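Uncharacterized protein (PDB 2B4W) is of unknown function but belongs to the DUF1861 family, related to the beta-fructosidase clan, and probably folds as a five-bladed beta-propeller. Local coordinates at residues Y196-I206 and Y295-I304; V223-L231 and G240-Y250. All coordinates share one frame; numbering follows the deposited sequence.

Contact 1: Y196-I206 and Y295-I304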
loop_
_atom_site.group_PDB
_atom_site.type_symbol
_atom_site.label_atom_id
_atom_site.label_comp_id
_atom_site.label_asym_id
_atom_site.label_seq_id
_atom_site.Cartn_x
_atom_site.Cartn_y
_atom_site.Cartn_z
ATOM N N TYR A 196 -4.733 -5.894 -6.617
ATOM C CA TYR A 196 -4.681 -5.971 -8.063
ATOM C C TYR A 196 -5.673 -6.998 -8.596
ATOM O O TYR A 196 -5.809 -8.051 -7.972
ATOM C CB TYR A 196 -3.283 -6.389 -8.548
ATOM C CG TYR A 196 -2.223 -5.379 -8.125
ATOM C CD1 TYR A 196 -1.666 -5.392 -6.866
ATOM C CD2 TYR A 196 -1.819 -4.394 -9.027
ATOM C CE1 TYR A 196 -0.704 -4.472 -6.483
ATOM C CE2 TYR A 196 -0.870 -3.471 -8.655
ATOM C CZ TYR A 196 -0.318 -3.515 -7.388
ATOM O OH TYR A 196 0.626 -2.572 -7.028
ATOM N N LEU A 197 -6.299 -6.676 -9.722
ATOM C CA LEU A 197 -7.120 -7.652 -10.419
ATOM C C LEU A 197 -6.262 -8.434 -11.409
ATOM O O LEU A 197 -5.546 -7.858 -12.223
ATOM C CB LEU A 197 -8.273 -7.007 -11.185
ATOM C CG LEU A 197 -9.075 -7.923 -12.128
ATOM C CD1 LEU A 197 -9.830 -8.951 -11.301
ATOM C CD2 LEU A 197 -10.030 -7.126 -13.006
ATOM N N LEU A 198 -6.364 -9.748 -11.313
ATOM C CA LEU A 198 -5.647 -10.666 -12.173
ATOM C C LEU A 198 -6.532 -11.227 -13.265
ATOM O O LEU A 198 -7.726 -11.436 -13.074
ATOM C CB LEU A 198 -5.098 -11.830 -11.324
ATOM C CG LEU A 198 -4.224 -11.409 -10.142
ATOM C CD1 LEU A 198 -3.627 -12.619 -9.424
ATOM C CD2 LEU A 198 -3.120 -10.480 -10.620
ATOM N N SER A 199 -5.963 -11.525 -14.422
ATOM C CA SER A 199 -6.686 -12.083 -15.539
ATOM C C SER A 199 -7.485 -13.333 -15.181
ATOM O O SER A 199 -8.425 -13.671 -15.915
ATOM C CB SER A 199 -5.701 -12.441 -16.668
ATOM O OG SER A 199 -4.947 -13.526 -16.153
ATOM N N SER A 200 -7.181 -14.014 -14.090
ATOM C CA SER A 200 -7.912 -15.161 -13.590
ATOM C C SER A 200 -9.225 -14.808 -12.899
ATOM O O SER A 200 -10.039 -15.701 -12.640
ATOM C CB SER A 200 -7.029 -15.924 -12.589
ATOM O OG SER A 200 -6.377 -15.037 -11.718
ATOM N N GLY A 201 -9.408 -13.530 -12.585
ATOM C CA GLY A 201 -10.582 -13.087 -11.851
ATOM C C GLY A 201 -10.320 -13.045 -10.354
ATOM O O GLY A 201 -11.076 -12.522 -9.544
ATOM N N LYS A 202 -9.213 -13.628 -9.961
ATOM C CA LYS A 202 -8.648 -13.674 -8.642
ATOM C C LYS A 202 -8.003 -12.322 -8.311
ATOM O O LYS A 202 -7.843 -11.458 -9.170
ATOM C CB LYS A 202 -7.572 -14.755 -8.458
ATOM C CG LYS A 202 -8.066 -16.158 -8.771
ATOM C CD LYS A 202 -7.240 -17.207 -8.040
ATOM C CE LYS A 202 -7.784 -18.612 -8.264
ATOM N NZ LYS A 202 -8.655 -18.715 -9.471
ATOM N N VAL A 203 -7.649 -12.171 -7.045
ATOM C CA VAL A 203 -7.092 -10.898 -6.588
ATOM C C VAL A 203 -5.681 -11.056 -6.035
ATOM O O VAL A 203 -5.455 -11.773 -5.071
ATOM C CB VAL A 203 -7.990 -10.263 -5.511
ATOM C CG1 VAL A 203 -7.347 -8.989 -4.973
ATOM C CG2 VAL A 203 -9.380 -9.973 -6.068
ATOM N N GLY A 204 -4.756 -10.362 -6.679
ATOM C CA GLY A 204 -3.393 -10.250 -6.237
ATOM C C GLY A 204 -3.257 -9.173 -5.173
ATOM O O GLY A 204 -3.468 -7.990 -5.436
ATOM N N CYS A 205 -2.901 -9.564 -3.946
ATOM C CA CYS A 205 -2.614 -8.545 -2.947
ATOM C C CYS A 205 -1.135 -8.451 -2.591
ATOM O O CYS A 205 -0.397 -9.443 -2.432
ATOM C CB CYS A 205 -3.408 -8.768 -1.657
ATOM S SG CYS A 205 -5.161 -9.103 -1.892
ATOM N N ILE A 206 -0.725 -7.178 -2.440
ATOM C CA ILE A 206 0.569 -6.820 -1.888
ATOM C C ILE A 206 0.341 -6.221 -0.516
ATOM O O ILE A 206 -0.436 -5.278 -0.383
ATOM C CB ILE A 206 1.313 -5.832 -2.799
ATOM C CG1 ILE A 206 1.567 -6.399 -4.201
ATOM C CG2 ILE A 206 2.606 -5.331 -2.173
ATOM C CD1 ILE A 206 2.453 -7.632 -4.156
ATOM N N TYR A 295 7.804 -11.467 -10.632
ATOM C CA TYR A 295 6.358 -11.402 -10.565
ATOM C C TYR A 295 5.837 -12.289 -9.439
ATOM O O TYR A 295 6.043 -13.500 -9.402
ATOM C CB TYR A 295 5.700 -11.836 -11.858
ATOM C CG TYR A 295 4.198 -11.654 -11.914
ATOM C CD1 TYR A 295 3.618 -10.404 -11.786
ATOM C CD2 TYR A 295 3.347 -12.740 -12.094
ATOM C CE1 TYR A 295 2.246 -10.226 -11.844
ATOM C CE2 TYR A 295 1.968 -12.583 -12.144
ATOM C CZ TYR A 295 1.430 -11.318 -12.027
ATOM O OH TYR A 295 0.067 -11.134 -12.077
ATOM N N PRO A 296 5.134 -11.679 -8.494
ATOM C CA PRO A 296 4.726 -12.453 -7.323
ATOM C C PRO A 296 3.371 -13.143 -7.366
ATOM O O PRO A 296 2.923 -13.668 -6.334
ATOM C CB PRO A 296 4.686 -11.324 -6.274
ATOM C CG PRO A 296 4.175 -10.153 -7.032
ATOM C CD PRO A 296 4.725 -10.272 -8.425
ATOM N N PHE A 297 2.669 -13.188 -8.484
ATOM C CA PHE A 297 1.401 -13.917 -8.522
ATOM C C PHE A 297 1.473 -14.993 -9.608
ATOM O O PHE A 297 0.451 -15.369 -10.194
ATOM C CB PHE A 297 0.219 -12.990 -8.797
ATOM C CG PHE A 297 0.155 -11.694 -8.012
ATOM C CD1 PHE A 297 0.167 -11.707 -6.630
ATOM C CD2 PHE A 297 0.088 -10.468 -8.652
ATOM C CE1 PHE A 297 0.105 -10.536 -5.891
ATOM C CE2 PHE A 297 0.034 -9.289 -7.922
ATOM C CZ PHE A 297 0.061 -9.316 -6.535
ATOM N N LYS A 298 2.701 -15.452 -9.848
ATOM C CA LYS A 298 2.989 -16.460 -10.860
ATOM C C LYS A 298 1.992 -17.615 -10.806
ATOM O O LYS A 298 1.671 -18.169 -9.761
ATOM C CB LYS A 298 4.424 -16.967 -10.715
ATOM N N GLY A 299 1.487 -17.951 -11.990
ATOM C CA GLY A 299 0.530 -19.026 -12.129
ATOM C C GLY A 299 -0.887 -18.588 -11.855
ATOM O O GLY A 299 -1.805 -19.389 -12.030
ATOM N N HIS A 300 -1.126 -17.335 -11.439
ATOM C CA HIS A 300 -2.529 -16.989 -11.202
ATOM C C HIS A 300 -2.976 -15.917 -12.182
ATOM O O HIS A 300 -3.941 -15.188 -11.950
ATOM C CB HIS A 300 -2.759 -16.545 -9.769
ATOM C CG HIS A 300 -2.439 -17.515 -8.689
ATOM N ND1 HIS A 300 -1.224 -17.534 -8.040
ATOM C CD2 HIS A 300 -3.181 -18.499 -8.130
ATOM C CE1 HIS A 300 -1.229 -18.492 -7.132
ATOM N NE2 HIS A 300 -2.406 -19.095 -7.161
ATOM N N GLY A 301 -2.270 -15.823 -13.296
ATOM C CA GLY A 301 -2.582 -14.842 -14.300
ATOM C C GLY A 301 -1.820 -13.539 -14.113
ATOM O O GLY A 301 -1.125 -13.359 -13.118
ATOM N N THR A 302 -1.968 -12.684 -15.104
ATOM C CA THR A 302 -1.455 -11.363 -15.277
ATOM C C THR A 302 -2.364 -10.297 -14.670
ATOM O O THR A 302 -3.568 -10.472 -14.502
ATOM C CB THR A 302 -1.275 -11.022 -16.780
ATOM O OG1 THR A 302 -2.539 -11.096 -17.468
ATOM C CG2 THR A 302 -0.335 -12.028 -17.433
ATOM N N ILE A 303 -1.729 -9.162 -14.378
ATOM C CA ILE A 303 -2.465 -8.002 -13.891
ATOM C C ILE A 303 -3.266 -7.313 -15.001
ATOM O O ILE A 303 -2.802 -7.020 -16.097
ATOM C CB ILE A 303 -1.567 -6.952 -13.227
ATOM C CG1 ILE A 303 -0.908 -7.502 -11.958
ATOM C CG2 ILE A 303 -2.348 -5.661 -13.013
ATOM C CD1 ILE A 303 0.372 -6.813 -11.569
ATOM N N ILE A 304 -4.526 -7.028 -14.668
ATOM C CA ILE A 304 -5.508 -6.344 -15.476
ATOM C C ILE A 304 -5.677 -4.890 -15.054
ATOM O O ILE A 304 -5.949 -4.602 -13.888
ATOM C CB ILE A 304 -6.880 -7.028 -15.353
ATOM C CG1 ILE A 304 -6.824 -8.519 -15.682
ATOM C CG2 ILE A 304 -7.902 -6.284 -16.215
ATOM C CD1 ILE A 304 -6.691 -8.790 -17.164
HETATM O O HOH W 1 -5.392 -4.319 -11.193
#
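At one edge of an antiparallel sheet, Leu197 and Leu198 of a beta hairpin, and Ser199 of its type I turn (Leu198 to Gly201), meet the late segment Thr302-Ile304. Ile304 N gives Leu197 O a nearly straight hydrogen bond (2.8 Å, 173°), and Ser199 N donates to Thr302 O (2.6 Å). A water accepts from Leu197 N and donates to Ile304 O. Behind these bonds, Phe297 packs its ring against the hairpin. Gly204 CA lies over one face of the ring, 3.6 Å from the centroid in a CH-pi contact, while Pro296 CG sits over the opposite face. Having no side chain, Gly204 lets the ring come this close. Leu198, with CG anti to its carbonyl carbon (chi1 -55°), brings CD2 to 3.8 Å from Phe297 CD2, and that same methyl lies 3.9 Å from Ile303 CG1. Ile206 CD1 meets Phe297 CZ at 3.8 Å, the side chains crossing at about a right angle. Tyr295 OH approaches Gly301 O in the carbonyl plane, on a lone pair (2.7 Å), closing the loop 295-301 on itself. Two backbone bonds and a water thus join the edges, while apolar contacts of Phe297 with Gly204, Leu198 and Ile206 hold the loop to the hairpin, with Pro296 backing the ring from its own segment.

Contact 2: V223-L231 and G240-Y250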
loop_
_atom_site.group_PDB
_atom_site.type_symbol
_atom_site.label_atom_id
_atom_site.label_comp_id
_atom_site.label_asym_id
_atom_site.label_seq_id
_atom_site.Cartn_x
_atom_site.Cartn_y
_atom_site.Cartn_z
ATOM N N VAL A 223 8.650 -6.694 13.696
ATOM C CA VAL A 223 9.034 -7.172 12.386
ATOM C C VAL A 223 7.910 -6.946 11.370
ATOM O O VAL A 223 6.832 -7.487 11.616
ATOM C CB VAL A 223 9.354 -8.678 12.364
ATOM C CG1 VAL A 223 9.554 -9.128 10.917
ATOM C CG2 VAL A 223 10.575 -9.027 13.192
ATOM N N TYR A 224 8.200 -6.189 10.316
ATOM C CA TYR A 224 7.268 -5.970 9.209
ATOM C C TYR A 224 7.959 -6.420 7.922
ATOM O O TYR A 224 9.015 -5.901 7.535
ATOM C CB TYR A 224 6.801 -4.523 9.100
ATOM C CG TYR A 224 5.744 -4.037 10.057
ATOM C CD1 TYR A 224 5.907 -4.137 11.440
ATOM C CD2 TYR A 224 4.567 -3.458 9.598
ATOM C CE1 TYR A 224 4.934 -3.687 12.317
ATOM C CE2 TYR A 224 3.586 -3.003 10.466
ATOM C CZ TYR A 224 3.774 -3.122 11.831
ATOM O OH TYR A 224 2.808 -2.675 12.705
ATOM N N VAL A 225 7.373 -7.408 7.240
ATOM C CA VAL A 225 7.918 -7.792 5.944
ATOM C C VAL A 225 6.909 -7.553 4.828
ATOM O O VAL A 225 5.714 -7.414 5.008
ATOM C CB VAL A 225 8.371 -9.259 5.870
ATOM C CG1 VAL A 225 9.071 -9.663 7.156
ATOM C CG2 VAL A 225 7.182 -10.156 5.578
ATOM N N ASN A 226 7.434 -7.487 3.603
ATOM C CA ASN A 226 6.553 -7.273 2.464
ATOM C C ASN A 226 5.948 -8.632 2.122
ATOM O O ASN A 226 6.701 -9.609 2.053
ATOM C CB ASN A 226 7.297 -6.721 1.271
ATOM C CG ASN A 226 7.992 -5.402 1.420
ATOM O OD1 ASN A 226 9.130 -5.255 0.967
ATOM N ND2 ASN A 226 7.368 -4.397 2.000
ATOM N N TYR A 227 4.646 -8.673 1.929
ATOM C CA TYR A 227 3.899 -9.915 1.795
ATOM C C TYR A 227 2.969 -9.951 0.600
ATOM O O TYR A 227 2.338 -8.965 0.231
ATOM C CB TYR A 227 3.098 -10.098 3.092
ATOM C CG TYR A 227 2.687 -11.496 3.448
ATOM C CD1 TYR A 227 3.605 -12.427 3.916
ATOM C CD2 TYR A 227 1.363 -11.889 3.326
ATOM C CE1 TYR A 227 3.190 -13.703 4.237
ATOM C CE2 TYR A 227 0.943 -13.157 3.642
ATOM C CZ TYR A 227 1.878 -14.062 4.101
ATOM O OH TYR A 227 1.462 -15.331 4.421
ATOM N N ALA A 228 2.857 -11.110 -0.063
ATOM C CA ALA A 228 1.911 -11.245 -1.171
ATOM C C ALA A 228 1.072 -12.496 -0.971
ATOM O O ALA A 228 1.553 -13.460 -0.374
ATOM C CB ALA A 228 2.602 -11.327 -2.525
ATOM N N PHE A 229 -0.151 -12.491 -1.464
ATOM C CA PHE A 229 -1.002 -13.650 -1.572
ATOM C C PHE A 229 -2.037 -13.419 -2.672
ATOM O O PHE A 229 -2.226 -12.301 -3.156
ATOM C CB PHE A 229 -1.714 -13.970 -0.250
ATOM C CG PHE A 229 -2.548 -12.810 0.263
ATOM C CD1 PHE A 229 -1.951 -11.850 1.069
ATOM C CD2 PHE A 229 -3.881 -12.671 -0.060
ATOM C CE1 PHE A 229 -2.702 -10.783 1.523
ATOM C CE2 PHE A 229 -4.634 -11.600 0.372
ATOM C CZ PHE A 229 -4.020 -10.667 1.186
ATOM N N VAL A 230 -2.711 -14.509 -3.026
ATOM C CA VAL A 230 -3.784 -14.396 -4.011
ATOM C C VAL A 230 -5.069 -14.863 -3.335
ATOM O O VAL A 230 -5.057 -15.851 -2.603
ATOM C CB VAL A 230 -3.505 -15.193 -5.288
ATOM C CG1 VAL A 230 -4.667 -15.155 -6.258
ATOM C CG2 VAL A 230 -2.256 -14.643 -5.971
ATOM N N LEU A 231 -6.107 -14.093 -3.612
ATOM C CA LEU A 231 -7.428 -14.305 -3.086
ATOM C C LEU A 231 -8.387 -14.715 -4.188
ATOM O O LEU A 231 -8.430 -14.069 -5.231
ATOM C CB LEU A 231 -7.986 -13.018 -2.446
ATOM C CG LEU A 231 -9.513 -13.072 -2.273
ATOM C CD1 LEU A 231 -9.835 -13.986 -1.101
ATOM C CD2 LEU A 231 -10.117 -11.689 -2.086
ATOM N N GLY A 240 -0.716 -18.894 -2.702
ATOM C CA GLY A 240 0.511 -18.291 -3.187
ATOM C C GLY A 240 1.081 -17.299 -2.197
ATOM O O GLY A 240 1.822 -16.369 -2.520
ATOM N N ALA A 241 0.727 -17.479 -0.928
ATOM C CA ALA A 241 1.267 -16.594 0.099
ATOM C C ALA A 241 2.789 -16.653 0.164
ATOM O O ALA A 241 3.413 -17.705 -0.006
ATOM C CB ALA A 241 0.681 -16.947 1.457
ATOM N N LYS A 242 3.425 -15.504 0.415
ATOM C CA LYS A 242 4.891 -15.512 0.389
ATOM C C LYS A 242 5.466 -14.185 0.851
ATOM O O LYS A 242 4.804 -13.148 0.757
ATOM C CB LYS A 242 5.350 -15.830 -1.030
ATOM C CG LYS A 242 4.598 -15.081 -2.121
ATOM C CD LYS A 242 5.111 -15.535 -3.490
ATOM C CE LYS A 242 3.966 -16.137 -4.297
ATOM N NZ LYS A 242 4.414 -17.235 -5.195
ATOM N N ILE A 243 6.695 -14.253 1.349
ATOM C CA ILE A 243 7.437 -13.045 1.664
ATOM C C ILE A 243 8.082 -12.595 0.350
ATOM O O ILE A 243 8.624 -13.453 -0.356
ATOM C CB ILE A 243 8.534 -13.199 2.719
ATOM C CG1 ILE A 243 8.072 -13.674 4.100
ATOM C CG2 ILE A 243 9.313 -11.893 2.847
ATOM C CD1 ILE A 243 9.209 -14.171 4.972
ATOM N N ILE A 244 7.983 -11.310 0.071
ATOM C CA ILE A 244 8.574 -10.766 -1.171
ATOM C C ILE A 244 9.630 -9.706 -0.936
ATOM O O ILE A 244 10.414 -9.354 -1.824
ATOM C CB ILE A 244 7.469 -10.218 -2.102
ATOM C CG1 ILE A 244 6.635 -9.083 -1.520
ATOM C CG2 ILE A 244 6.587 -11.381 -2.559
ATOM C CD1 ILE A 244 5.492 -8.665 -2.437
ATOM N N GLY A 245 9.720 -9.188 0.282
ATOM C CA GLY A 245 10.654 -8.204 0.726
ATOM C C GLY A 245 10.783 -8.100 2.229
ATOM O O GLY A 245 9.891 -8.368 3.021
ATOM N N THR A 246 11.962 -7.655 2.626
ATOM C CA THR A 246 12.321 -7.266 3.971
ATOM C C THR A 246 13.271 -6.074 3.885
ATOM O O THR A 246 13.692 -5.667 2.797
ATOM C CB THR A 246 13.038 -8.385 4.745
ATOM O OG1 THR A 246 14.203 -8.717 3.976
ATOM C CG2 THR A 246 12.239 -9.671 4.844
ATOM N N LYS A 247 13.601 -5.560 5.049
ATOM C CA LYS A 247 14.499 -4.448 5.331
ATOM C C LYS A 247 15.854 -4.619 4.654
ATOM O O LYS A 247 16.421 -3.687 4.089
ATOM C CB LYS A 247 14.739 -4.310 6.845
ATOM C CG LYS A 247 14.830 -2.981 7.505
ATOM C CD LYS A 247 15.301 -1.824 6.669
ATOM C CE LYS A 247 15.709 -0.656 7.573
ATOM N NZ LYS A 247 17.170 -0.427 7.412
ATOM N N SER A 248 16.402 -5.839 4.738
ATOM C CA SER A 248 17.725 -6.074 4.178
ATOM C C SER A 248 17.740 -6.100 2.658
ATOM O O SER A 248 18.828 -6.192 2.071
ATOM C CB SER A 248 18.262 -7.430 4.648
ATOM O OG SER A 248 17.309 -8.409 4.256
ATOM N N CYS A 249 16.575 -6.050 2.030
ATOM C CA CYS A 249 16.454 -6.048 0.581
ATOM C C CYS A 249 16.737 -4.696 -0.059
ATOM O O CYS A 249 17.055 -4.609 -1.244
ATOM C CB CYS A 249 15.014 -6.408 0.184
ATOM S SG CYS A 249 14.635 -8.135 0.425
ATOM N N TYR A 250 16.563 -3.669 0.756
ATOM C CA TYR A 250 16.701 -2.261 0.450
ATOM C C TYR A 250 18.013 -1.737 1.011
ATOM O O TYR A 250 18.516 -2.309 1.972
ATOM C CB TYR A 250 15.526 -1.458 1.043
ATOM C CG TYR A 250 14.182 -1.986 0.581
ATOM C CD1 TYR A 250 13.565 -3.068 1.187
ATOM C CD2 TYR A 250 13.530 -1.373 -0.486
ATOM C CE1 TYR A 250 12.332 -3.555 0.763
ATOM C CE2 TYR A 250 12.305 -1.851 -0.912
ATOM C CZ TYR A 250 11.712 -2.928 -0.302
ATOM O OH TYR A 250 10.481 -3.368 -0.756
HETATM O O HOH W 2 11.508 -6.470 7.319
#
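Asn226 and the pair Ile244-Gly245 form the compact centre where strands 223-231 and 240-245 run antiparallel. Asn226 N donates to Gly245 O (2.7 Å) and Ile244 N to Asn226 O (2.9 Å), so that Ile244 and Gly245 both face Asn226. The Asn226 amide is held at both ends: OD1 accepts from Tyr250 OH at 2.9 Å, lying at the edge of that ring with the amide and ring planes 78° apart, and ND2 bonds to Ser281 OG. These bonds fix the rotation of a buried amide. Close by, Ile244 CD1 packs on Ala228 CB (3.9 Å). Ile244 CG1 sits between backbone N and carbonyl carbon (chi1 61°), which carries the branch toward strand 223-231. Buried Ala228 pairs with Lys242 through two backbone bonds: Lys242 N reaches Ala228 O along a bent path (136°), whereas Ala228 N meets Lys242 O more directly.

On the solvent side the contact thins. Tyr227 OH comes within 3.5 Å of the CB of exposed Ala241, and its ring leans over Lys242 N. The one-residue register shift between Asn226 and Tyr227 lies within the packed centre, where Ile244 and Gly245 opposite Asn226 make a classic beta bulge within a beta hairpin.

After the strands of the first half of the chain, strand 188-198 leads, through a turn, into strand 203-211; the end of one, the turn and the start of the other form the first segment of contact 1. Strand 223-231 follows beside it and, a few residues later, strand 238-245 folds back, so contact 2 closes a short hairpin loop. The chain then leaves through strands 264-271, 277-283 and 287-293 of another sheet before 295-304 returns to close contact 1 across 88 intervening residues. Contact 2 is therefore nested inside the loop of contact 1. Both serve one five-stranded antiparallel sheet: contact 2 adds outermost strand 238-245, contact 1 adds 303-304 at the opposite margin, and the paired strands 203-211 and 223-231 connect them.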